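Local coordinates for protein SusD homolog (Bacteroides thetaiotaomicron VPI-5482, PDB 3FDH) that probably binds glycans at the bacterial cell surface and helps pass them to an outer-membrane transporter for uptake, at residues 34-39 with 83-88; 77-82 with 464-469; 272-277 with 416-421; 355-360 with 398-403. All coordinates share one frame; numbering follows the deposited sequence.

Interaction 1: 34-39 with 83-88; sequences FSNASG and YSSLKN
Asn36 reaches across to Ser85 to form a single side-chain hydrogen bond between helix 21-37 and helix 76-95, two members of the largely helical SusD-type fold, whose family belongs to the TPR clan. Their backbones stay well apart here, with 8.5 Å between Asn36 CA and Ser85 CA, and two short polar side chains span the gap. In Asn36 the amide carbon CG lies beside the backbone N and anti to the carbonyl carbon (chi1 -59°), which sends the amide outward from the last helical turn toward its partner. Asn36 ND2 donates to Ser85 OG over 2.9 Å, with an N-H...O angle of 149°. The hydroxyl sits close to the amide plane, only 15° out of it, so this contact and a second bond from ND2 to Asn119 OD1 on helix 106-127 should together fix the rotation of the amide. Ser85 repeats the same first torsion, and its OG thereby leans back over the preceding turn of its own helix, where it is bonded to Gly81 O. A further bond, to Ser31 OG on helix 21-37, makes OG a buried polar junction gripped by three partners. Behind it, Ser85 CB approaches Asn36 ND2 to 3.4 Å.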
loop_
_atom_site.group_PDB
_atom_site.type_symbol
_atom_site.label_atom_id
_atom_site.label_comp_id
_atom_site.label_asym_id
_atom_site.label_seq_id
_atom_site.Cartn_x
_atom_site.Cartn_y
_atom_site.Cartn_z
ATOM N N PHE A 34 1.657 -7.172 -8.308
ATOM C CA PHE A 34 1.814 -6.299 -9.476
ATOM C C PHE A 34 0.599 -5.444 -9.871
ATOM O O PHE A 34 0.740 -4.244 -10.144
ATOM C CB PHE A 34 2.273 -7.100 -10.695
ATOM C CG PHE A 34 2.670 -6.230 -11.839
ATOM C CD1 PHE A 34 3.964 -5.744 -11.934
ATOM C CD2 PHE A 34 1.754 -5.875 -12.802
ATOM C CE1 PHE A 34 4.344 -4.900 -12.992
ATOM C CE2 PHE A 34 2.124 -5.038 -13.866
ATOM C CZ PHE A 34 3.429 -4.556 -13.950
ATOM N N SER A 35 -0.566 -6.069 -9.924
ATOM C CA SER A 35 -1.771 -5.405 -10.413
ATOM C C SER A 35 -2.757 -4.893 -9.375
ATOM O O SER A 35 -3.442 -3.896 -9.582
ATOM C CB SER A 35 -2.535 -6.366 -11.322
ATOM O OG SER A 35 -1.760 -6.751 -12.449
ATOM N N ASN A 36 -2.854 -5.618 -8.279
ATOM C CA ASN A 36 -3.834 -5.348 -7.256
ATOM C C ASN A 36 -3.412 -4.379 -6.187
ATOM O O ASN A 36 -4.051 -3.349 -6.015
ATOM C CB ASN A 36 -4.305 -6.655 -6.637
ATOM C CG ASN A 36 -4.906 -7.582 -7.678
ATOM O OD1 ASN A 36 -5.040 -7.197 -8.859
ATOM N ND2 ASN A 36 -5.253 -8.788 -7.272
ATOM N N ALA A 37 -2.401 -4.764 -5.425
ATOM C CA ALA A 37 -1.819 -3.892 -4.368
ATOM C C ALA A 37 -1.021 -2.692 -4.927
ATOM O O ALA A 37 -1.146 -1.562 -4.435
ATOM C CB ALA A 37 -0.888 -4.702 -3.437
ATOM N N SER A 38 -0.249 -2.904 -5.975
ATOM C CA SER A 38 0.666 -1.841 -6.370
ATOM C C SER A 38 0.493 -1.346 -7.794
ATOM O O SER A 38 1.388 -0.720 -8.336
ATOM C CB SER A 38 2.086 -2.291 -6.115
ATOM O OG SER A 38 3.013 -1.243 -6.379
ATOM N N GLY A 39 -0.665 -1.651 -8.337
ATOM C CA GLY A 39 -1.134 -1.187 -9.652
ATOM C C GLY A 39 -1.844 0.152 -9.554
ATOM O O GLY A 39 -1.475 1.005 -8.763
ATOM N N TYR A 83 -11.049 -9.124 -8.064
ATOM C CA TYR A 83 -12.050 -10.195 -8.036
ATOM C C TYR A 83 -11.522 -11.443 -8.736
ATOM O O TYR A 83 -11.702 -12.561 -8.267
ATOM C CB TYR A 83 -13.390 -9.765 -8.618
ATOM C CG TYR A 83 -14.243 -9.012 -7.621
ATOM C CD1 TYR A 83 -14.974 -9.703 -6.665
ATOM C CD2 TYR A 83 -14.339 -7.621 -7.655
ATOM C CE1 TYR A 83 -15.771 -9.041 -5.761
ATOM C CE2 TYR A 83 -15.134 -6.931 -6.734
ATOM C CZ TYR A 83 -15.848 -7.651 -5.787
ATOM O OH TYR A 83 -16.651 -7.027 -4.848
ATOM N N SER A 84 -10.793 -11.235 -9.812
ATOM C CA SER A 84 -10.185 -12.364 -10.535
ATOM C C SER A 84 -9.188 -13.144 -9.652
ATOM O O SER A 84 -9.150 -14.368 -9.649
ATOM C CB SER A 84 -9.454 -11.873 -11.792
ATOM O OG SER A 84 -8.816 -12.977 -12.426
ATOM N N SER A 85 -8.359 -12.406 -8.932
ATOM C CA SER A 85 -7.337 -13.008 -8.069
ATOM C C SER A 85 -8.003 -13.715 -6.909
ATOM O O SER A 85 -7.559 -14.773 -6.491
ATOM C CB SER A 85 -6.348 -11.956 -7.565
ATOM O OG SER A 85 -5.711 -11.302 -8.633
ATOM N N LEU A 86 -9.118 -13.146 -6.440
ATOM C CA LEU A 86 -9.898 -13.731 -5.335
ATOM C C LEU A 86 -10.513 -15.040 -5.780
ATOM O O LEU A 86 -10.448 -16.045 -5.082
ATOM C CB LEU A 86 -10.995 -12.776 -4.833
ATOM C CG LEU A 86 -11.971 -13.294 -3.764
ATOM C CD1 LEU A 86 -11.214 -13.796 -2.570
ATOM C CD2 LEU A 86 -12.996 -12.218 -3.304
ATOM N N LYS A 87 -11.079 -15.025 -6.967
ATOM C CA LYS A 87 -11.703 -16.220 -7.516
ATOM C C LYS A 87 -10.682 -17.335 -7.615
ATOM O O LYS A 87 -10.953 -18.466 -7.250
ATOM C CB LYS A 87 -12.280 -15.936 -8.907
ATOM C CG LYS A 87 -12.978 -17.122 -9.570
ATOM C CD LYS A 87 -13.500 -16.747 -10.958
ATOM N N ASN A 88 -9.511 -16.987 -8.118
ATOM C CA ASN A 88 -8.447 -17.962 -8.342
ATOM C C ASN A 88 -7.997 -18.555 -7.007
ATOM O O ASN A 88 -7.789 -19.760 -6.885
ATOM C CB ASN A 88 -7.248 -17.336 -9.090
ATOM C CG ASN A 88 -7.529 -17.100 -10.552
ATOM O OD1 ASN A 88 -8.428 -17.726 -11.125
ATOM N ND2 ASN A 88 -6.746 -16.211 -11.187
#

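Interaction 2: 77-82 with 464-469; sequences NSWNGI and YPYGNS
Gly467, with its CA 5.8 Å from Trp79 CA, lets the chain leading into helix 468-473 run directly against helix 76-95. It is the N-cap residue of the former helix, and its meeting with Trp79 is a CH-pi contact of a glycine with an indole face within the SusD-type fold. Having no side chain, Gly467 can lay its backbone on the ring: its CA stands 4.0 Å from the centroid of the five-membered ring of Trp79, over the face. Gly467 N is buried above the middle of the same indole, 3.7 Å from Trp79 CD2, and finds no hydrogen-bond partner in the model. Trp79 carries CG anti to its nitrogen (chi1 168°), thrusting the indole away from its helix and under this backbone, while NE1 is held by Asp470 OD2. At the far end of the indole, Trp79 CZ3 touches Tyr466 CD1 at 3.7 Å, near the plane of the phenol ring. The two ring planes stand 82° apart, and the rings meet obliquely. Tyr466 OH is fixed by Asp129 O, and Phe127 makes an edge-to-face contact with Trp79. Beside the indole the chemistry turns polar. Asn80 ND2 donates to Ser469 OG over 3.2 Å in a nearly straight bond of 165°, the hydroxyl lying almost in the amide plane, and Asn80 OD1 rests 3.6 Å from Ser469 CB.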
loop_
_atom_site.group_PDB
_atom_site.type_symbol
_atom_site.label_atom_id
_atom_site.label_comp_id
_atom_site.label_asym_id
_atom_site.label_seq_id
_atom_site.Cartn_x
_atom_site.Cartn_y
_atom_site.Cartn_z
ATOM N N ASN A 77 -10.587 -1.845 -14.201
ATOM C CA ASN A 77 -9.561 -2.868 -14.387
ATOM C C ASN A 77 -9.054 -3.430 -13.065
ATOM O O ASN A 77 -8.927 -4.654 -12.893
ATOM C CB ASN A 77 -8.377 -2.343 -15.184
ATOM C CG ASN A 77 -8.680 -2.188 -16.648
ATOM O OD1 ASN A 77 -9.629 -2.774 -17.173
ATOM N ND2 ASN A 77 -7.859 -1.387 -17.334
ATOM N N SER A 78 -8.776 -2.525 -12.127
ATOM C CA SER A 78 -8.281 -2.919 -10.815
ATOM C C SER A 78 -9.297 -3.778 -10.116
ATOM O O SER A 78 -8.989 -4.788 -9.522
ATOM C CB SER A 78 -7.996 -1.718 -9.943
ATOM O OG SER A 78 -6.913 -1.007 -10.494
ATOM N N TRP A 79 -10.529 -3.300 -10.172
ATOM C CA TRP A 79 -11.704 -3.996 -9.625
ATOM C C TRP A 79 -11.813 -5.427 -10.179
ATOM O O TRP A 79 -11.885 -6.424 -9.463
ATOM C CB TRP A 79 -12.954 -3.172 -9.974
ATOM C CG TRP A 79 -14.282 -3.810 -9.763
ATOM C CD1 TRP A 79 -14.979 -4.528 -10.679
ATOM C CD2 TRP A 79 -15.125 -3.726 -8.593
ATOM N NE1 TRP A 79 -16.192 -4.917 -10.156
ATOM C CE2 TRP A 79 -16.299 -4.440 -8.875
ATOM C CE3 TRP A 79 -14.999 -3.115 -7.339
ATOM C CZ2 TRP A 79 -17.336 -4.577 -7.942
ATOM C CZ3 TRP A 79 -16.034 -3.255 -6.416
ATOM C CH2 TRP A 79 -17.176 -3.967 -6.724
ATOM N N ASN A 80 -11.861 -5.514 -11.485
ATOM C CA ASN A 80 -11.941 -6.834 -12.132
ATOM C C ASN A 80 -10.772 -7.727 -11.754
ATOM O O ASN A 80 -10.918 -8.917 -11.515
ATOM C CB ASN A 80 -12.001 -6.683 -13.641
ATOM C CG ASN A 80 -13.328 -6.145 -14.107
ATOM O OD1 ASN A 80 -14.367 -6.386 -13.479
ATOM N ND2 ASN A 80 -13.311 -5.431 -15.225
ATOM N N GLY A 81 -9.610 -7.116 -11.630
ATOM C CA GLY A 81 -8.377 -7.858 -11.324
ATOM C C GLY A 81 -8.344 -8.437 -9.916
ATOM O O GLY A 81 -7.915 -9.570 -9.698
ATOM N N ILE A 82 -8.848 -7.658 -8.976
ATOM C CA ILE A 82 -8.906 -8.070 -7.585
ATOM C C ILE A 82 -9.888 -9.245 -7.438
ATOM O O ILE A 82 -9.581 -10.242 -6.806
ATOM C CB ILE A 82 -9.270 -6.899 -6.667
ATOM C CG1 ILE A 82 -8.099 -5.894 -6.634
ATOM C CG2 ILE A 82 -9.603 -7.408 -5.268
ATOM C CD1 ILE A 82 -8.548 -4.467 -6.206
ATOM N N TYR A 464 -12.960 4.532 -3.498
ATOM C CA TYR A 464 -12.862 4.378 -4.963
ATOM C C TYR A 464 -14.242 4.004 -5.496
ATOM O O TYR A 464 -14.960 3.224 -4.851
ATOM C CB TYR A 464 -11.903 3.290 -5.384
ATOM C CG TYR A 464 -10.447 3.699 -5.162
ATOM C CD1 TYR A 464 -10.163 4.744 -4.330
ATOM C CD2 TYR A 464 -9.418 3.016 -5.770
ATOM C CE1 TYR A 464 -8.828 5.106 -4.099
ATOM C CE2 TYR A 464 -8.142 3.368 -5.552
ATOM C CZ TYR A 464 -7.847 4.395 -4.738
ATOM O OH TYR A 464 -6.487 4.668 -4.571
ATOM N N PRO A 465 -14.589 4.492 -6.703
ATOM C CA PRO A 465 -15.873 4.097 -7.246
ATOM C C PRO A 465 -15.915 2.649 -7.758
ATOM O O PRO A 465 -14.918 2.095 -8.247
ATOM C CB PRO A 465 -16.057 5.068 -8.431
ATOM C CG PRO A 465 -14.659 5.431 -8.839
ATOM C CD PRO A 465 -13.931 5.522 -7.541
ATOM N N TYR A 466 -17.082 2.051 -7.632
ATOM C CA TYR A 466 -17.307 0.680 -8.123
ATOM C C TYR A 466 -17.048 0.586 -9.628
ATOM O O TYR A 466 -17.299 1.532 -10.408
ATOM C CB TYR A 466 -18.737 0.200 -7.847
ATOM C CG TYR A 466 -19.142 0.159 -6.375
ATOM C CD1 TYR A 466 -18.604 -0.785 -5.512
ATOM C CD2 TYR A 466 -20.063 1.068 -5.861
ATOM C CE1 TYR A 466 -18.959 -0.813 -4.148
ATOM C CE2 TYR A 466 -20.442 1.034 -4.504
ATOM C CZ TYR A 466 -19.902 0.085 -3.666
ATOM O OH TYR A 466 -20.264 0.065 -2.343
ATOM N N GLY A 467 -16.596 -0.594 -10.034
ATOM C CA GLY A 467 -16.269 -0.864 -11.431
ATOM C C GLY A 467 -17.501 -0.915 -12.269
ATOM O O GLY A 467 -18.519 -1.463 -11.867
ATOM N N ASN A 468 -17.407 -0.343 -13.461
ATOM C CA ASN A 468 -18.570 -0.263 -14.355
ATOM C C ASN A 468 -18.973 -1.632 -14.861
ATOM O O ASN A 468 -20.082 -1.831 -15.358
ATOM C CB ASN A 468 -18.378 0.727 -15.530
ATOM C CG ASN A 468 -17.277 0.319 -16.492
ATOM O OD1 ASN A 468 -16.113 0.440 -16.189
ATOM N ND2 ASN A 468 -17.654 -0.129 -17.677
ATOM N N SER A 469 -18.072 -2.584 -14.726
ATOM C CA SER A 469 -18.375 -3.930 -15.154
ATOM C C SER A 469 -19.511 -4.436 -14.319
ATOM O O SER A 469 -20.354 -5.175 -14.789
ATOM C CB SER A 469 -17.187 -4.864 -15.026
ATOM O OG SER A 469 -16.318 -4.665 -16.133
#

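Interaction 3: 272-277 with 416-421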
loop_
_atom_site.group_PDB
_atom_site.type_symbol
_atom_site.label_atom_id
_atom_site.label_comp_id
_atom_site.label_asym_id
_atom_site.label_seq_id
_atom_site.Cartn_x
_atom_site.Cartn_y
_atom_site.Cartn_z
ATOM N N LEU A 272 11.558 18.728 4.284
ATOM C CA LEU A 272 12.430 19.876 4.528
ATOM C C LEU A 272 12.288 20.340 5.951
ATOM O O LEU A 272 13.247 20.730 6.581
ATOM C CB LEU A 272 12.111 21.058 3.568
ATOM C CG LEU A 272 12.533 20.910 2.091
ATOM C CD1 LEU A 272 11.821 21.974 1.211
ATOM C CD2 LEU A 272 14.065 20.989 1.992
ATOM N N ALA A 273 11.079 20.256 6.464
ATOM C CA ALA A 273 10.807 20.744 7.810
ATOM C C ALA A 273 11.562 19.882 8.813
ATOM O O ALA A 273 12.021 20.349 9.824
ATOM C CB ALA A 273 9.334 20.742 8.107
ATOM N N TYR A 274 11.649 18.605 8.502
ATOM C CA TYR A 274 12.335 17.631 9.358
ATOM C C TYR A 274 13.809 17.493 9.070
ATOM O O TYR A 274 14.560 16.930 9.849
ATOM C CB TYR A 274 11.713 16.246 9.134
ATOM C CG TYR A 274 10.469 16.000 9.934
ATOM C CD1 TYR A 274 9.222 16.402 9.475
ATOM C CD2 TYR A 274 10.532 15.346 11.141
ATOM C CE1 TYR A 274 8.111 16.187 10.208
ATOM C CE2 TYR A 274 9.412 15.122 11.887
ATOM C CZ TYR A 274 8.203 15.536 11.412
ATOM O OH TYR A 274 7.076 15.348 12.150
ATOM N N ASN A 275 14.202 18.013 7.933
ATOM C CA ASN A 275 15.521 17.772 7.415
ATOM C C ASN A 275 15.697 16.262 7.306
ATOM O O ASN A 275 16.707 15.698 7.633
ATOM C CB ASN A 275 16.605 18.371 8.272
ATOM C CG ASN A 275 17.956 18.356 7.594
ATOM O OD1 ASN A 275 18.051 18.338 6.368
ATOM N ND2 ASN A 275 19.017 18.374 8.391
ATOM N N ASP A 276 14.636 15.620 6.875
ATOM C CA ASP A 276 14.640 14.174 6.640
ATOM C C ASP A 276 15.762 13.851 5.609
ATOM O O ASP A 276 15.983 14.596 4.662
ATOM C CB ASP A 276 13.228 13.740 6.211
ATOM C CG ASP A 276 13.103 12.255 5.912
ATOM O OD1 ASP A 276 13.758 11.765 4.965
ATOM O OD2 ASP A 276 12.305 11.591 6.613
ATOM N N PRO A 277 16.544 12.791 5.834
ATOM C CA PRO A 277 17.602 12.454 4.874
ATOM C C PRO A 277 17.163 12.390 3.401
ATOM O O PRO A 277 17.946 12.646 2.499
ATOM C CB PRO A 277 18.031 11.057 5.303
ATOM C CG PRO A 277 17.548 10.904 6.720
ATOM C CD PRO A 277 16.398 11.796 6.909
ATOM N N THR A 416 4.417 9.537 15.366
ATOM C CA THR A 416 4.419 8.172 14.884
ATOM C C THR A 416 3.713 8.059 13.536
ATOM O O THR A 416 4.218 7.446 12.617
ATOM C CB THR A 416 3.806 7.175 15.926
ATOM O OG1 THR A 416 4.639 7.168 17.107
ATOM C CG2 THR A 416 3.660 5.703 15.329
HETATM N N MSE A 417 2.574 8.707 13.371
HETATM C CA MSE A 417 1.829 8.514 12.155
HETATM C C MSE A 417 2.419 9.345 11.009
HETATM O O MSE A 417 2.346 8.941 9.829
HETATM C CB MSE A 417 0.382 8.849 12.404
HETATM C CG MSE A 417 -0.284 8.025 13.527
HETATM SE SE MSE A 417 -0.124 6.134 13.180
HETATM C CE MSE A 417 -1.099 6.117 11.506
ATOM N N ILE A 418 3.003 10.496 11.368
ATOM C CA ILE A 418 3.748 11.322 10.375
ATOM C C ILE A 418 4.910 10.493 9.817
ATOM O O ILE A 418 5.155 10.447 8.609
ATOM C CB ILE A 418 4.255 12.662 10.947
ATOM C CG1 ILE A 418 3.055 13.594 11.211
ATOM C CG2 ILE A 418 5.185 13.314 9.945
ATOM C CD1 ILE A 418 3.369 14.930 11.983
ATOM N N GLN A 419 5.610 9.821 10.714
ATOM C CA GLN A 419 6.731 8.988 10.334
ATOM C C GLN A 419 6.297 7.783 9.504
ATOM O O GLN A 419 6.991 7.392 8.558
ATOM C CB GLN A 419 7.605 8.575 11.560
ATOM C CG GLN A 419 8.387 9.754 12.185
ATOM C CD GLN A 419 9.312 10.476 11.178
ATOM O OE1 GLN A 419 9.980 9.840 10.355
ATOM N NE2 GLN A 419 9.358 11.801 11.257
ATOM N N LYS A 420 5.123 7.227 9.801
ATOM C CA LYS A 420 4.629 6.087 9.052
ATOM C C LYS A 420 4.406 6.580 7.641
ATOM O O LYS A 420 4.789 5.961 6.675
ATOM C CB LYS A 420 3.326 5.536 9.675
ATOM C CG LYS A 420 2.825 4.273 9.048
ATOM C CD LYS A 420 1.587 3.712 9.720
ATOM C CE LYS A 420 1.295 2.269 9.327
ATOM N NZ LYS A 420 -0.172 1.909 9.643
ATOM N N TYR A 421 3.726 7.709 7.558
ATOM C CA TYR A 421 3.451 8.407 6.283
ATOM C C TYR A 421 4.711 8.645 5.451
ATOM O O TYR A 421 4.765 8.219 4.292
ATOM C CB TYR A 421 2.634 9.696 6.498
ATOM C CG TYR A 421 2.458 10.501 5.231
ATOM C CD1 TYR A 421 3.388 11.479 4.888
ATOM C CD2 TYR A 421 1.353 10.334 4.407
ATOM C CE1 TYR A 421 3.289 12.199 3.719
ATOM C CE2 TYR A 421 1.231 11.064 3.234
ATOM C CZ TYR A 421 2.176 12.004 2.888
ATOM O OH TYR A 421 2.051 12.759 1.706
HETATM O O HOH W 1 11.345 11.847 9.137
#
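Tyr274 drives its ring against Ile418 and Gln419, joining the end of helix 265-274 to the flank of helix 412-423. The first helix closes with a Schellman motif whose C-prime residue, Asn275, has a positive phi, and the turn carries the chain on to Asp276. The contact has two unlike halves. The tight half gathers about the tyrosine. Tyr274 OH packs against both branches of the isoleucine, 3.5 Å from Ile418 CG2 and 3.7 Å from Ile418 CD1, while Tyr274 CE2 comes within 3.4 Å of Gln419 NE2. Ring and amide approach from opposite directions with their planes 70° apart, so they do not stack. Glu415, one turn earlier on helix 412-423, organises both groups: its OE1 bonds to Tyr274 OH and its OE2 to Gln419 NE2. The chain of Gln419 bends at chi2 (-57°), which brings its amide round to the tyrosine. The looser half lacks direct contact. No side-chain atom of Asp276 comes closer than 4.7 Å to segment 416-421, and a water fills the role of go-between. Asp276 also has a charged partner in Arg278, whose NH2 forms a salt bridge with OD2. The water donates to both sides, reaching Asp276 OD2 at 2.7 Å and Gln419 OE1 at 2.7 Å.

Interaction 4: 355-360 with 398-403; sequences DALKEA and KYFDDV
Lys358 lies along the face of Phe400 and ends at Asp401, so one residue supplies both the apolar and the charged halves of the contact. Its CB sits almost exactly over the ring, 3.7 Å from the Phe400 centroid and 3° off the normal, a clear CH-pi contact. Lys358 CG follows at 3.7 Å from Phe400 CG, and Lys358 CD passes over the ring's border, 3.8 Å from Phe400 CD2. This path depends on a chain that is extended throughout, with CG anti to the backbone nitrogen. The two helices, 354-379 and 393-410, lie 10.2 Å apart between the axes of their short segments, whose N-to-C directions stand 131° apart, a strongly splayed helix pair in a fold whose family belongs to the TPR clan. Leu357, one residue before the lysine, fills the edge of the same ring, its CG facing Phe400 CE1. Beyond CD the surroundings change. Lys358 CE is 3.7 Å from Asp401 OD1. Lys358 NZ forms a salt bridge with Asp401 OD1 at 3.2 Å. The ammonium approaches on the syn side, 27° out of the carboxylate plane. A water completes the link, accepting from Lys358 NZ at 2.9 Å and donating to Asp401 OD2 at 2.7 Å.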
loop_
_atom_site.group_PDB
_atom_site.type_symbol
_atom_site.label_atom_id
_atom_site.label_comp_id
_atom_site.label_asym_id
_atom_site.label_seq_id
_atom_site.Cartn_x
_atom_site.Cartn_y
_atom_site.Cartn_z
ATOM N N ASP A 355 11.324 2.852 21.096
ATOM C CA ASP A 355 12.218 1.881 20.470
ATOM C C ASP A 355 11.568 1.378 19.217
ATOM O O ASP A 355 12.214 1.200 18.178
ATOM C CB ASP A 355 12.564 0.700 21.406
ATOM C CG ASP A 355 13.368 1.140 22.612
ATOM O OD1 ASP A 355 14.131 2.121 22.498
ATOM O OD2 ASP A 355 13.236 0.496 23.665
ATOM N N ALA A 356 10.257 1.218 19.317
ATOM C CA ALA A 356 9.483 0.683 18.207
ATOM C C ALA A 356 9.520 1.667 17.045
ATOM O O ALA A 356 9.713 1.294 15.894
ATOM C CB ALA A 356 8.042 0.392 18.624
ATOM N N LEU A 357 9.323 2.932 17.372
ATOM C CA LEU A 357 9.304 3.969 16.355
ATOM C C LEU A 357 10.660 4.073 15.697
ATOM O O LEU A 357 10.767 4.274 14.496
ATOM C CB LEU A 357 8.907 5.335 16.942
ATOM C CG LEU A 357 8.745 6.477 15.930
ATOM C CD1 LEU A 357 7.615 6.275 14.858
ATOM C CD2 LEU A 357 8.491 7.814 16.703
ATOM N N LYS A 358 11.713 3.893 16.473
ATOM C CA LYS A 358 13.047 4.037 15.889
ATOM C C LYS A 358 13.278 2.922 14.887
ATOM O O LYS A 358 13.843 3.107 13.805
ATOM C CB LYS A 358 14.152 4.026 16.935
ATOM C CG LYS A 358 15.536 4.196 16.325
ATOM C CD LYS A 358 16.612 4.300 17.373
ATOM C CE LYS A 358 17.941 4.728 16.757
ATOM N NZ LYS A 358 19.076 4.877 17.735
ATOM N N GLU A 359 12.839 1.748 15.269
ATOM C CA GLU A 359 13.016 0.569 14.428
ATOM C C GLU A 359 12.276 0.772 13.111
ATOM O O GLU A 359 12.780 0.443 12.014
ATOM C CB GLU A 359 12.494 -0.670 15.158
ATOM C CG GLU A 359 12.702 -1.979 14.451
ATOM C CD GLU A 359 14.129 -2.483 14.513
ATOM O OE1 GLU A 359 14.959 -1.819 15.169
ATOM O OE2 GLU A 359 14.432 -3.515 13.869
ATOM N N ALA A 360 11.111 1.408 13.213
ATOM C CA ALA A 360 10.248 1.647 12.061
ATOM C C ALA A 360 10.828 2.720 11.125
ATOM O O ALA A 360 10.891 2.555 9.924
ATOM C CB ALA A 360 8.825 2.062 12.534
ATOM N N LYS A 398 20.947 7.945 13.764
ATOM C CA LYS A 398 21.403 9.242 14.278
ATOM C C LYS A 398 20.404 10.325 13.958
ATOM O O LYS A 398 20.214 11.280 14.722
ATOM C CB LYS A 398 22.757 9.626 13.697
ATOM C CG LYS A 398 23.151 11.057 14.032
ATOM C CD LYS A 398 24.569 11.365 13.632
ATOM C CE LYS A 398 24.850 12.865 13.770
ATOM N NZ LYS A 398 24.555 13.378 15.143
ATOM N N TYR A 399 19.767 10.157 12.809
ATOM C CA TYR A 399 18.757 11.105 12.357
ATOM C C TYR A 399 17.563 10.967 13.294
ATOM O O TYR A 399 16.920 11.942 13.717
ATOM C CB TYR A 399 18.329 10.834 10.906
ATOM C CG TYR A 399 17.031 11.476 10.636
ATOM C CD1 TYR A 399 16.950 12.842 10.500
ATOM C CD2 TYR A 399 15.864 10.726 10.541
ATOM C CE1 TYR A 399 15.742 13.441 10.270
ATOM C CE2 TYR A 399 14.682 11.321 10.332
ATOM C CZ TYR A 399 14.625 12.682 10.199
ATOM O OH TYR A 399 13.422 13.304 9.972
ATOM N N PHE A 400 17.261 9.724 13.634
ATOM C CA PHE A 400 16.153 9.505 14.565
ATOM C C PHE A 400 16.421 10.220 15.908
ATOM O O PHE A 400 15.557 10.891 16.465
ATOM C CB PHE A 400 15.928 8.028 14.874
ATOM C CG PHE A 400 14.899 7.826 15.957
ATOM C CD1 PHE A 400 13.565 7.742 15.641
ATOM C CD2 PHE A 400 15.274 7.805 17.303
ATOM C CE1 PHE A 400 12.593 7.616 16.619
ATOM C CE2 PHE A 400 14.294 7.656 18.300
ATOM C CZ PHE A 400 12.956 7.558 17.944
ATOM N N ASP A 401 17.637 10.015 16.404
ATOM C CA ASP A 401 18.098 10.543 17.707
ATOM C C ASP A 401 18.156 12.060 17.690
ATOM O O ASP A 401 17.801 12.746 18.647
ATOM C CB ASP A 401 19.507 10.045 18.030
ATOM C CG ASP A 401 19.578 8.548 18.365
ATOM O OD1 ASP A 401 18.536 7.900 18.642
ATOM O OD2 ASP A 401 20.713 8.019 18.339
ATOM N N ASP A 402 18.561 12.582 16.550
ATOM C CA ASP A 402 18.823 14.018 16.425
ATOM C C ASP A 402 17.572 14.825 16.165
ATOM O O ASP A 402 17.495 15.983 16.554
ATOM C CB ASP A 402 19.847 14.311 15.304
ATOM C CG ASP A 402 21.303 14.069 15.726
ATOM O OD1 ASP A 402 21.541 13.760 16.900
ATOM O OD2 ASP A 402 22.213 14.201 14.871
ATOM N N VAL A 403 16.577 14.195 15.555
ATOM C CA VAL A 403 15.386 14.907 15.126
ATOM C C VAL A 403 14.044 14.313 15.583
ATOM O O VAL A 403 13.209 14.996 16.195
ATOM C CB VAL A 403 15.358 14.999 13.571
ATOM C CG1 VAL A 403 14.045 15.638 13.069
ATOM C CG2 VAL A 403 16.600 15.741 13.052
HETATM O O HOH W 2 21.521 5.957 16.725
#

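Interactions 1 and 2 both use helix 76-95 and touch each other, with Asn36 resting on the turn at Gly81 and Ile82. Both are buried. Interactions 3 and 4 form a second touching pair on the opposite side of the chain's centre, where Tyr274 and the turn after it meet Tyr399 and Val403; both are only partly buried and lie farther from the middle. Chemistry follows place. The inner pair relies on amide-hydroxyl bonds and on an indole covered by backbone, without ionic links across either contact. The outer pair combines aromatic packing with charged groups and bridging waters. Centres are 10 to 11 Å apart within each pair and more than 30 Å between them.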